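Local coordinates for EF0056 (Enterococcus faecalis, PDB 6ORI), which is an enterococcal surface protein with immunoglobulin-like character, of unknown molecular function but probably linked to biofilm formation, at residues V290-A295 and P339-Y344; Y12-N17 and E185-F190; G319-T322 and K328-D331. All blocks are in the same frame, centred on the assembly; numbering follows the deposited sequence.

Contact 1: residues V290-A295 and P339-Y344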
ATOM      1  N   VAL A 290     -14.179   7.126 -13.673  1.00 19.53           N
ATOM      2  CA  VAL A 290     -14.781   5.908 -14.218  1.00 19.74           C
ATOM      3  C   VAL A 290     -13.681   4.974 -14.710  1.00 19.98           C
ATOM      4  O   VAL A 290     -12.725   5.416 -15.338  1.00 20.32           O
ATOM      5  CB  VAL A 290     -15.699   6.237 -15.412  1.00 20.37           C
ATOM      6  CG1 VAL A 290     -16.340   4.971 -15.975  1.00 29.28           C
ATOM      7  CG2 VAL A 290     -16.766   7.240 -14.996  1.00 25.18           C
ATOM      8  N   ALA A 291     -13.829   3.683 -14.429  1.00 16.25           N
ATOM      9  CA  ALA A 291     -12.897   2.678 -14.911  1.00 13.32           C
ATOM     10  C   ALA A 291     -11.493   2.988 -14.402  1.00 14.85           C
ATOM     11  O   ALA A 291     -10.557   3.221 -15.171  1.00 19.72           O
ATOM     12  CB  ALA A 291     -12.932   2.565 -16.412  1.00 18.00           C
ATOM     13  N   TYR A 292     -11.373   2.995 -13.085  1.00  7.44           N
ATOM     14  CA  TYR A 292     -10.092   3.124 -12.405  1.00  8.21           C
ATOM     15  C   TYR A 292      -9.057   2.176 -12.985  1.00  6.84           C
ATOM     16  O   TYR A 292      -9.248   0.963 -12.994  1.00  7.20           O
ATOM     17  CB  TYR A 292     -10.298   2.830 -10.915  1.00  7.25           C
ATOM     18  CG  TYR A 292      -9.088   3.077 -10.060  1.00  7.52           C
ATOM     19  CD1 TYR A 292      -8.766   4.361  -9.626  1.00 10.05           C
ATOM     20  CD2 TYR A 292      -8.253   2.031  -9.685  1.00  6.95           C
ATOM     21  CE1 TYR A 292      -7.642   4.587  -8.838  1.00  8.71           C
ATOM     22  CE2 TYR A 292      -7.129   2.256  -8.916  1.00  9.82           C
ATOM     23  CZ  TYR A 292      -6.839   3.534  -8.491  1.00  9.85           C
ATOM     24  OH  TYR A 292      -5.709   3.755  -7.710  1.00 12.97           O
ATOM     25  N   ASN A 293      -7.938   2.742 -13.437  1.00  6.80           N
ATOM     26  CA  ASN A 293      -6.897   1.988 -14.126  1.00  7.61           C
ATOM     27  C   ASN A 293      -5.578   2.680 -13.867  1.00  7.33           C
ATOM     28  O   ASN A 293      -5.372   3.864 -14.269  1.00  8.79           O
ATOM     29  CB  ASN A 293      -7.165   1.918 -15.632  1.00  9.19           C
ATOM     30  CG  ASN A 293      -6.095   1.124 -16.398  1.00  9.34           C
ATOM     31  OD1 ASN A 293      -4.907   1.362 -16.242  1.00 12.62           O
ATOM     32  ND2 ASN A 293      -6.529   0.212 -17.255  1.00 12.36           N
ATOM     33  N   VAL A 294      -4.686   1.959 -13.200  1.00  6.14           N
ATOM     34  CA  VAL A 294      -3.360   2.466 -12.909  1.00  8.12           C
ATOM     35  C   VAL A 294      -2.313   1.505 -13.482  1.00  8.01           C
ATOM     36  O   VAL A 294      -1.216   1.364 -12.948  1.00 11.06           O
ATOM     37  CB  VAL A 294      -3.166   2.718 -11.382  1.00  8.91           C
ATOM     38  CG1 VAL A 294      -4.097   3.833 -10.913  1.00 11.00           C
ATOM     39  CG2 VAL A 294      -3.396   1.465 -10.582  1.00 10.75           C
ATOM     40  N   ALA A 295      -2.624   0.869 -14.606  1.00  8.04           N
ATOM     41  CA  ALA A 295      -1.638   0.036 -15.289  1.00  7.97           C
ATOM     42  C   ALA A 295      -0.408   0.871 -15.661  1.00  6.00           C
ATOM     43  O   ALA A 295      -0.483   2.083 -15.807  1.00  7.75           O
ATOM     44  CB  ALA A 295      -2.235  -0.561 -16.537  1.00 10.69           C
ATOM     45  N   PRO A 339      -8.008   9.493  -4.716  1.00  4.21           N
ATOM     46  CA  PRO A 339      -6.634   9.323  -4.230  1.00  4.04           C
ATOM     47  C   PRO A 339      -5.606   9.698  -5.278  1.00  5.11           C
ATOM     48  O   PRO A 339      -5.905   9.926  -6.455  1.00  5.82           O
ATOM     49  CB  PRO A 339      -6.541   7.824  -3.939  1.00  6.25           C
ATOM     50  CG  PRO A 339      -7.558   7.219  -4.844  1.00  5.61           C
ATOM     51  CD  PRO A 339      -8.689   8.209  -4.929  1.00  4.63           C
ATOM     52  N   ILE A 340      -4.377   9.768  -4.805  1.00  4.43           N
ATOM     53  CA  ILE A 340      -3.220  10.130  -5.606  1.00  4.61           C
ATOM     54  C   ILE A 340      -2.273   8.948  -5.670  1.00  4.34           C
ATOM     55  O   ILE A 340      -2.047   8.277  -4.667  1.00  4.99           O
ATOM     56  CB  ILE A 340      -2.497  11.309  -4.948  1.00  5.66           C
ATOM     57  CG1 ILE A 340      -3.418  12.537  -4.914  1.00  5.78           C
ATOM     58  CG2 ILE A 340      -1.156  11.575  -5.627  1.00  5.51           C
ATOM     59  CD1 ILE A 340      -2.969  13.635  -3.996  1.00  8.14           C
ATOM     60  N   VAL A 341      -1.698   8.697  -6.833  1.00  4.05           N
ATOM     61  CA  VAL A 341      -0.652   7.694  -6.996  1.00  4.97           C
ATOM     62  C   VAL A 341       0.559   8.366  -7.617  1.00  4.51           C
ATOM     63  O   VAL A 341       0.431   8.985  -8.684  1.00  5.62           O
ATOM     64  CB  VAL A 341      -1.110   6.507  -7.868  1.00  7.06           C
ATOM     65  CG1 VAL A 341       0.022   5.531  -8.099  1.00  7.43           C
ATOM     66  CG2 VAL A 341      -2.266   5.784  -7.216  1.00  8.12           C
ATOM     67  N   VAL A 342       1.693   8.256  -6.934  1.00  4.60           N
ATOM     68  CA  VAL A 342       3.003   8.711  -7.414  1.00  4.29           C
ATOM     69  C   VAL A 342       3.766   7.443  -7.696  1.00  5.13           C
ATOM     70  O   VAL A 342       3.886   6.594  -6.825  1.00  6.12           O
ATOM     71  CB  VAL A 342       3.714   9.550  -6.331  1.00  4.79           C
ATOM     72  CG1 VAL A 342       5.089  10.009  -6.808  1.00  6.77           C
ATOM     73  CG2 VAL A 342       2.846  10.759  -5.944  1.00  7.27           C
ATOM     74  N   ARG A 343       4.281   7.303  -8.908  1.00  4.54           N
ATOM     75  CA  ARG A 343       4.938   6.068  -9.313  1.00  4.34           C
ATOM     76  C   ARG A 343       6.432   6.290  -9.526  1.00  3.39           C
ATOM     77  O   ARG A 343       6.840   7.230 -10.240  1.00  4.46           O
ATOM     78  CB  ARG A 343       4.266   5.519 -10.578  1.00  5.75           C
ATOM     79  CG  ARG A 343       5.021   4.352 -11.186  1.00  5.28           C
ATOM     80  CD  ARG A 343       4.169   3.666 -12.221  1.00  6.22           C
ATOM     81  NE  ARG A 343       2.998   3.066 -11.589  1.00  6.76           N
ATOM     82  CZ  ARG A 343       1.831   2.826 -12.179  1.00  7.25           C
ATOM     83  NH1 ARG A 343       1.638   3.138 -13.444  1.00  8.18           N
ATOM     84  NH2 ARG A 343       0.835   2.296 -11.476  1.00  9.95           N
ATOM     85  N   TYR A 344       7.245   5.408  -8.949  1.00  3.51           N
ATOM     86  CA  TYR A 344       8.681   5.397  -9.156  1.00  3.76           C
ATOM     87  C   TYR A 344       9.084   4.104  -9.832  1.00  3.66           C
ATOM     88  O   TYR A 344       8.660   2.995  -9.429  1.00  6.79           O
ATOM     89  CB  TYR A 344       9.407   5.551  -7.819  1.00  6.11           C
ATOM     90  CG  TYR A 344       9.012   6.795  -7.075  1.00  5.11           C
ATOM     91  CD1 TYR A 344       9.403   8.047  -7.533  1.00  7.01           C
ATOM     92  CD2 TYR A 344       8.281   6.732  -5.902  1.00  6.08           C
ATOM     93  CE1 TYR A 344       9.062   9.176  -6.894  1.00  7.48           C
ATOM     94  CE2 TYR A 344       7.921   7.890  -5.233  1.00  6.05           C
ATOM     95  CZ  TYR A 344       8.335   9.102  -5.724  1.00  4.20           C
ATOM     96  OH  TYR A 344       8.037  10.292  -5.129  1.00  6.67           O
TER

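Contact 2: residues Y12-N17 and E185-F190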
ATOM      1  N   TYR A  12       4.776 -11.651 -10.815  1.00 18.38           N
ATOM      2  CA  TYR A  12       4.306 -10.283 -11.033  1.00 19.30           C
ATOM      3  C   TYR A  12       3.364  -9.831  -9.924  1.00 14.90           C
ATOM      4  O   TYR A  12       2.657  -8.842 -10.085  1.00 18.39           O
ATOM      5  CB  TYR A  12       3.590 -10.167 -12.392  1.00 16.25           C
ATOM      6  CG  TYR A  12       4.484 -10.480 -13.570  1.00 17.71           C
ATOM      7  CD1 TYR A  12       5.455  -9.579 -13.979  1.00 24.06           C
ATOM      8  CD2 TYR A  12       4.362 -11.673 -14.269  1.00 19.72           C
ATOM      9  CE1 TYR A  12       6.287  -9.853 -15.045  1.00 40.13           C
ATOM     10  CE2 TYR A  12       5.195 -11.959 -15.341  1.00 23.20           C
ATOM     11  CZ  TYR A  12       6.151 -11.043 -15.725  1.00 38.09           C
ATOM     12  OH  TYR A  12       6.982 -11.311 -16.790  1.00 44.40           O
ATOM     13  N   SER A  13       3.356 -10.545  -8.800  1.00 14.62           N
ATOM     14  CA  SER A  13       2.479 -10.211  -7.678  1.00 17.18           C
ATOM     15  C   SER A  13       3.007  -9.031  -6.864  1.00 13.92           C
ATOM     16  O   SER A  13       4.221  -8.771  -6.811  1.00 11.37           O
ATOM     17  CB  SER A  13       2.308 -11.418  -6.753  1.00 16.65           C
ATOM     18  OG  SER A  13       1.681 -12.494  -7.434  1.00 24.19           O
ATOM     19  N   ALA A  14       2.099  -8.335  -6.197  1.00 13.57           N
ATOM     20  CA  ALA A  14       2.500  -7.213  -5.358  1.00 12.37           C
ATOM     21  C   ALA A  14       3.436  -7.738  -4.280  1.00  9.35           C
ATOM     22  O   ALA A  14       3.179  -8.794  -3.669  1.00 11.42           O
ATOM     23  CB  ALA A  14       1.284  -6.535  -4.754  1.00 14.86           C
ATOM     24  N   SER A  15       4.545  -7.034  -4.079  1.00 11.02           N
ATOM     25  CA  SER A  15       5.571  -7.408  -3.109  1.00 10.48           C
ATOM     26  C   SER A  15       6.233  -8.750  -3.429  1.00 10.33           C
ATOM     27  O   SER A  15       6.955  -9.268  -2.604  1.00 10.11           O
ATOM     28  CB  SER A  15       5.012  -7.400  -1.672  1.00 10.34           C
ATOM     29  OG  SER A  15       4.536  -6.109  -1.290  1.00 10.75           O
ATOM     30  N   GLY A  16       6.005  -9.299  -4.622  1.00 12.10           N
ATOM     31  CA  GLY A  16       6.570 -10.604  -4.953  1.00  9.74           C
ATOM     32  C   GLY A  16       6.038 -11.721  -4.073  1.00 16.71           C
ATOM     33  O   GLY A  16       6.672 -12.769  -3.950  1.00 17.35           O
ATOM     34  N   ASN A  17       4.879 -11.497  -3.460  1.00 11.72           N
ATOM     35  CA  ASN A  17       4.290 -12.458  -2.539  1.00 15.06           C
ATOM     36  C   ASN A  17       4.021 -13.747  -3.289  1.00 16.66           C
ATOM     37  O   ASN A  17       3.404 -13.736  -4.352  1.00 18.40           O
ATOM     38  CB  ASN A  17       3.004 -11.870  -1.959  1.00 19.65           C
ATOM     39  CG  ASN A  17       2.357 -12.773  -0.944  1.00 21.29           C
ATOM     40  OD1 ASN A  17       3.020 -13.296  -0.050  1.00 18.37           O
ATOM     41  ND2 ASN A  17       1.051 -12.959  -1.071  1.00 20.97           N
ATOM     42  N   GLU A 185      -6.225  -3.267  -4.654  1.00  9.49           N
ATOM     43  CA  GLU A 185      -5.505  -4.182  -3.804  1.00  7.91           C
ATOM     44  C   GLU A 185      -4.298  -3.481  -3.205  1.00  9.29           C
ATOM     45  O   GLU A 185      -3.650  -2.641  -3.857  1.00 10.29           O
ATOM     46  CB  GLU A 185      -5.064  -5.431  -4.548  1.00 10.54           C
ATOM     47  CG  GLU A 185      -4.044  -5.273  -5.610  1.00 17.78           C
ATOM     48  CD  GLU A 185      -3.564  -6.622  -6.093  1.00 30.53           C
ATOM     49  OE1 GLU A 185      -2.829  -7.311  -5.342  1.00 22.60           O
ATOM     50  OE2 GLU A 185      -3.941  -7.007  -7.215  1.00 21.04           O
ATOM     51  N   SER A 186      -3.982  -3.827  -1.976  1.00  6.36           N
ATOM     52  CA  SER A 186      -2.850  -3.252  -1.294  1.00  7.29           C
ATOM     53  C   SER A 186      -2.193  -4.321  -0.464  1.00  6.82           C
ATOM     54  O   SER A 186      -2.866  -5.027   0.282  1.00  7.92           O
ATOM     55  CB  SER A 186      -3.334  -2.113  -0.431  1.00  9.18           C
ATOM     56  OG  SER A 186      -2.235  -1.477   0.187  1.00 18.25           O
ATOM     57  N   THR A 187      -0.873  -4.445  -0.600  1.00  7.86           N
ATOM     58  CA  THR A 187      -0.061  -5.415   0.136  1.00  8.09           C
ATOM     59  C   THR A 187       1.001  -4.664   0.921  1.00 11.17           C
ATOM     60  O   THR A 187       1.798  -3.921   0.308  1.00 10.57           O
ATOM     61  CB  THR A 187       0.617  -6.412  -0.812  1.00  8.78           C
ATOM     62  OG1 THR A 187      -0.374  -7.168  -1.516  1.00 11.65           O
ATOM     63  CG2 THR A 187       1.538  -7.381  -0.050  1.00 11.79           C
ATOM     64  N   GLY A 188       1.014  -4.855   2.246  1.00  8.14           N
ATOM     65  CA  GLY A 188       1.932  -4.158   3.133  1.00  9.19           C
ATOM     66  C   GLY A 188       2.440  -5.083   4.217  1.00  4.70           C
ATOM     67  O   GLY A 188       2.277  -6.287   4.102  1.00  6.35           O
ATOM     68  N   TYR A 189       3.089  -4.511   5.221  1.00  5.98           N
ATOM     69  CA  TYR A 189       3.610  -5.284   6.330  1.00  4.74           C
ATOM     70  C   TYR A 189       3.366  -4.625   7.653  1.00  6.73           C
ATOM     71  O   TYR A 189       3.259  -3.410   7.745  1.00  8.06           O
ATOM     72  CB  TYR A 189       5.095  -5.650   6.153  1.00  7.16           C
ATOM     73  CG  TYR A 189       6.047  -4.473   6.219  1.00  7.37           C
ATOM     74  CD1 TYR A 189       6.276  -3.664   5.110  1.00  7.17           C
ATOM     75  CD2 TYR A 189       6.705  -4.159   7.390  1.00  6.74           C
ATOM     76  CE1 TYR A 189       7.140  -2.585   5.183  1.00  8.18           C
ATOM     77  CE2 TYR A 189       7.569  -3.087   7.472  1.00  8.14           C
ATOM     78  CZ  TYR A 189       7.781  -2.312   6.367  1.00  8.03           C
ATOM     79  OH  TYR A 189       8.646  -1.232   6.466  1.00  9.97           O
ATOM     80  N   PHE A 190       3.206  -5.432   8.694  1.00  5.44           N
ATOM     81  CA  PHE A 190       3.048  -4.915  10.037  1.00  5.67           C
ATOM     82  C   PHE A 190       4.345  -4.357  10.576  1.00  8.15           C
ATOM     83  O   PHE A 190       5.380  -5.000  10.507  1.00  8.01           O
ATOM     84  CB  PHE A 190       2.538  -6.031  10.975  1.00  6.56           C
ATOM     85  CG  PHE A 190       1.126  -6.500  10.691  1.00  4.63           C
ATOM     86  CD1 PHE A 190       0.044  -5.869  11.257  1.00  5.92           C
ATOM     87  CD2 PHE A 190       0.903  -7.612   9.883  1.00  6.74           C
ATOM     88  CE1 PHE A 190      -1.244  -6.324  10.995  1.00  6.95           C
ATOM     89  CE2 PHE A 190      -0.386  -8.068   9.643  1.00  7.13           C
ATOM     90  CZ  PHE A 190      -1.448  -7.422  10.218  1.00  6.83           C
TER
HETATM   91  O   HOH W   1       0.558  -9.321  -3.010  1.00 17.94           O
HETATM   92  O   HOH W   2      -0.687  -8.969  -6.354  1.00 18.40           O
HETATM   93  O   HOH W   3       3.017  -4.428  -2.709  1.00 11.44           O
HETATM   94  O   HOH W   4       4.448  -3.307   0.104  1.00 12.58           O

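Contact 3: residues G319-T322 and K328-D331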
ATOM      1  N   GLY A 319      16.084   9.781  -2.054  1.00  5.57           N
ATOM      2  CA  GLY A 319      16.084  10.906  -2.948  1.00  4.65           C
ATOM      3  C   GLY A 319      14.799  11.684  -2.788  1.00  5.22           C
ATOM      4  O   GLY A 319      13.870  11.268  -2.092  1.00  5.42           O
ATOM      5  N   SER A 320      14.775  12.853  -3.408  1.00  4.20           N
ATOM      6  CA  SER A 320      13.611  13.694  -3.427  1.00  4.63           C
ATOM      7  C   SER A 320      13.634  14.589  -4.636  1.00  5.20           C
ATOM      8  O   SER A 320      14.675  14.782  -5.253  1.00  8.03           O
ATOM      9  CB  SER A 320      13.515  14.526  -2.155  1.00  6.60           C
ATOM     10  OG  SER A 320      14.545  15.498  -2.094  1.00  9.58           O
ATOM     11  N   ILE A 321      12.470  15.114  -4.969  1.00  4.83           N
ATOM     12  CA  ILE A 321      12.319  16.036  -6.081  1.00  6.27           C
ATOM     13  C   ILE A 321      11.227  17.024  -5.746  1.00  4.37           C
ATOM     14  O   ILE A 321      10.292  16.707  -5.048  1.00  5.38           O
ATOM     15  CB  ILE A 321      12.044  15.323  -7.411  1.00  9.10           C
ATOM     16  CG1 ILE A 321      12.091  16.339  -8.568  1.00 10.46           C
ATOM     17  CG2 ILE A 321      10.734  14.517  -7.317  1.00  7.29           C
ATOM     18  CD1 ILE A 321      12.295  15.719  -9.912  1.00 16.73           C
ATOM     19  N   THR A 322      11.415  18.248  -6.215  1.00  6.31           N
ATOM     20  CA  THR A 322      10.396  19.272  -6.119  1.00  5.55           C
ATOM     21  C   THR A 322      10.224  19.953  -7.478  1.00  5.74           C
ATOM     22  O   THR A 322      10.927  19.640  -8.454  1.00  6.43           O
ATOM     23  CB  THR A 322      10.720  20.291  -5.032  1.00  8.47           C
ATOM     24  OG1 THR A 322       9.574  21.121  -4.824  1.00  7.76           O
ATOM     25  CG2 THR A 322      11.881  21.181  -5.405  1.00  7.92           C
ATOM     26  N   LYS A 328       3.074  19.657 -11.945  1.00  6.02           N
ATOM     27  CA  LYS A 328       3.700  19.176 -13.175  1.00  7.56           C
ATOM     28  C   LYS A 328       4.204  17.733 -12.992  1.00  7.27           C
ATOM     29  O   LYS A 328       4.360  16.990 -13.973  1.00  9.28           O
ATOM     30  CB  LYS A 328       4.851  20.093 -13.575  1.00 11.94           C
ATOM     31  CG  LYS A 328       4.396  21.455 -14.063  1.00 19.07           C
ATOM     32  CD  LYS A 328       5.573  22.265 -14.594  1.00 28.22           C
ATOM     33  CE  LYS A 328       5.870  23.459 -13.717  1.00 30.40           C
ATOM     34  NZ  LYS A 328       7.241  24.010 -13.932  1.00 41.55           N
ATOM     35  N   LEU A 329       4.490  17.349 -11.749  1.00  4.73           N
ATOM     36  CA  LEU A 329       5.056  16.022 -11.474  1.00  5.50           C
ATOM     37  C   LEU A 329       4.060  15.039 -10.874  1.00  5.48           C
ATOM     38  O   LEU A 329       4.188  13.820 -11.068  1.00  6.21           O
ATOM     39  CB  LEU A 329       6.237  16.109 -10.528  1.00  5.76           C
ATOM     40  CG  LEU A 329       7.374  17.038 -10.917  1.00  5.40           C
ATOM     41  CD1 LEU A 329       8.518  16.905  -9.961  1.00  8.07           C
ATOM     42  CD2 LEU A 329       7.852  16.773 -12.341  1.00  7.81           C
ATOM     43  N   ILE A 330       3.097  15.555 -10.119  1.00  5.40           N
ATOM     44  CA  ILE A 330       2.137  14.711  -9.405  1.00  5.38           C
ATOM     45  C   ILE A 330       0.730  15.165  -9.760  1.00  5.56           C
ATOM     46  O   ILE A 330       0.448  16.351  -9.716  1.00  5.34           O
ATOM     47  CB  ILE A 330       2.326  14.822  -7.880  1.00  4.57           C
ATOM     48  CG1 ILE A 330       3.703  14.296  -7.453  1.00  6.94           C
ATOM     49  CG2 ILE A 330       1.188  14.126  -7.109  1.00  5.29           C
ATOM     50  CD1 ILE A 330       4.056  14.562  -5.966  1.00  8.00           C
ATOM     51  N   ASP A 331      -0.145  14.214 -10.092  1.00  5.02           N
ATOM     52  CA  ASP A 331      -1.551  14.530 -10.280  1.00  6.04           C
ATOM     53  C   ASP A 331      -2.188  14.440  -8.889  1.00  6.24           C
ATOM     54  O   ASP A 331      -2.413  13.355  -8.352  1.00  5.56           O
ATOM     55  CB  ASP A 331      -2.219  13.596 -11.288  1.00  6.53           C
ATOM     56  CG  ASP A 331      -3.624  14.047 -11.642  1.00 10.86           C
ATOM     57  OD1 ASP A 331      -4.304  14.646 -10.792  1.00  8.40           O
ATOM     58  OD2 ASP A 331      -4.060  13.803 -12.787  1.00 23.01           O
TER

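Contact 1: residues V290-A295 and P339-Y344
The R343 guanidinium meets the backbone carbonyls of V294 and A295 with its edge. R343 NH2 gives the sound bond, to V294 O at 2.7 Å. The N-H...O angle is 159°, fairly straight. The oxygen lies near the guanidinium plane, and the donor lies in the carbonyl plane. R343 NH1 adds two weak bonds, one to A295 O at 3.3 Å and one to V294 O at 3.4 Å. V294 O is therefore shared by both end nitrogens. The arginine chain runs out from strand 340-348 with CG anti to the backbone N (chi1 171°). It then bends at chi3 (-65°), which turns the flat end toward the loop.

The other contacts are van der Waals, each between a carbon and a polar atom. The CB of V294 lies 4.0 Å from R343 NH2, beside the donor that binds its own carbonyl. Nearer the start of the strand, the hydroxyl end of Y292 comes to 4.0 Å between OH and V341 CG2. The hydroxyl is also hydrogen-bonded to K245 NZ, on strand 239-248. An Asx turn shapes the loop at its far end: A295 N donates to N293 OD1 at 2.9 Å.

R343 NE forms a salt bridge with D243, so the guanidinium is held from the strand side as well. One charged group on the central strand of the five-stranded sheet thus joins a neighbouring strand to the loop between strands 277-284 and 300-304. The acceptors on the loop side are main-chain oxygens. This grip therefore depends on the path of the loop backbone, while the arginine charge is probably balanced by D243.

Contact 2: residues Y12-N17 and E185-F190
S15 OG is gripped by the backbone O of Y397 and hydrogen-bonded by two waters, while its flank rests on T187. The nearest protein atom across the contact is the methyl: S15 OG to T187 CG2 is 3.5 Å. Waters 3 and 4 both sit between S15 OG and T187 O, within hydrogen-bonding range of each. S15 OG is 2.7 Å from water 3, and T187 O is 2.7 Å from water 4. The protons of these waters cannot serve every acceptor at once.

T187 shows two different branches to the loop. CG2, anti to the backbone N, faces S15. OG1 comes alongside A14, with 3.7 Å between T187 OG1 and A14 CB. The same hydroxyl donates to water 1 at 2.8 Å from T187 OG1, and this water donates on to A14 O. A second bridge lies further along. A14 N donates to water 2, and water 2 donates to E185 OE1 at 2.9 Å. E185 OE1 also has R168 as a salt-bridge partner, which fixes the carboxylate from the strand side. The two segments are thus joined through water and by van der Waals contact, not by a direct polar bond.

The loop is tightly folded. G16 N binds S13 O, and N17 N binds A14 O at 3.2 Å. These are two overlapping turns, with S15 and G16 both at positive phi. A14 O therefore serves a turn and a water together.

T187 lies on strand 184-189, which pairs with strand 166-173 in the ten-stranded sheet. S15 has backbone bonds with T218 of strand 211-221 and with Y399, just after strand 394-398. The loop therefore lies where three sheets come near each other, and the S15 side chain is about 11 Å from the bound calcium ion.

Contact 3: residues G319-T322 and K328-D331
L329 and I321 make up the tight part of this contact. A single methyl of the leucine, CD1, does the touching. L329 CD1 lies 3.9 Å from I321 CG1 and 4.0 Å from I321 CD1, so it rests along the isoleucine's longer branch. The same L329 CD1 is 3.9 Å from T322 O, a methyl in van der Waals contact with a backbone oxygen. Chi2 of L329 is -174°, which extends CD1 away from its own backbone and across to the strand. I321 holds CG1 anti to the backbone N (chi1 -172°), and this brings the branch to the leucine.

The other side is loose. T322 turns its CB away from the loop, and its hydroxyl is hydrogen-bonded to W263 O. K328 is exposed and forms a salt bridge with D323, in the turn that joins the two segments.

M282 of strand 277-284 touches both I321 and L329. A303 packs on I321 and V302 on L329, both from strand 300-304. Strand 318-322 is an outer strand of the four-stranded sheet and pairs with strand 264-269. The leucine thus packs against residues of both that sheet and the five-stranded one.

In the fold
Contacts 1 and 3 belong to the same part of the fold. They touch where I340 and V342 meet I330, and I340 also meets the backbone of D331. The chain closes contact 3 between the two segments of contact 1. Contact 2 stands apart, with its centre about 16 Å from that of contact 1 and 24 Å from that of contact 3. Contact 1 is the buried one and relies on a charged side chain binding backbone oxygens. Contact 2 is partly buried and is bridged by water between an N-terminal loop and a strand of the ten-stranded sheet. Contact 3, furthest from the chain centre, is also partly buried and is mainly apolar.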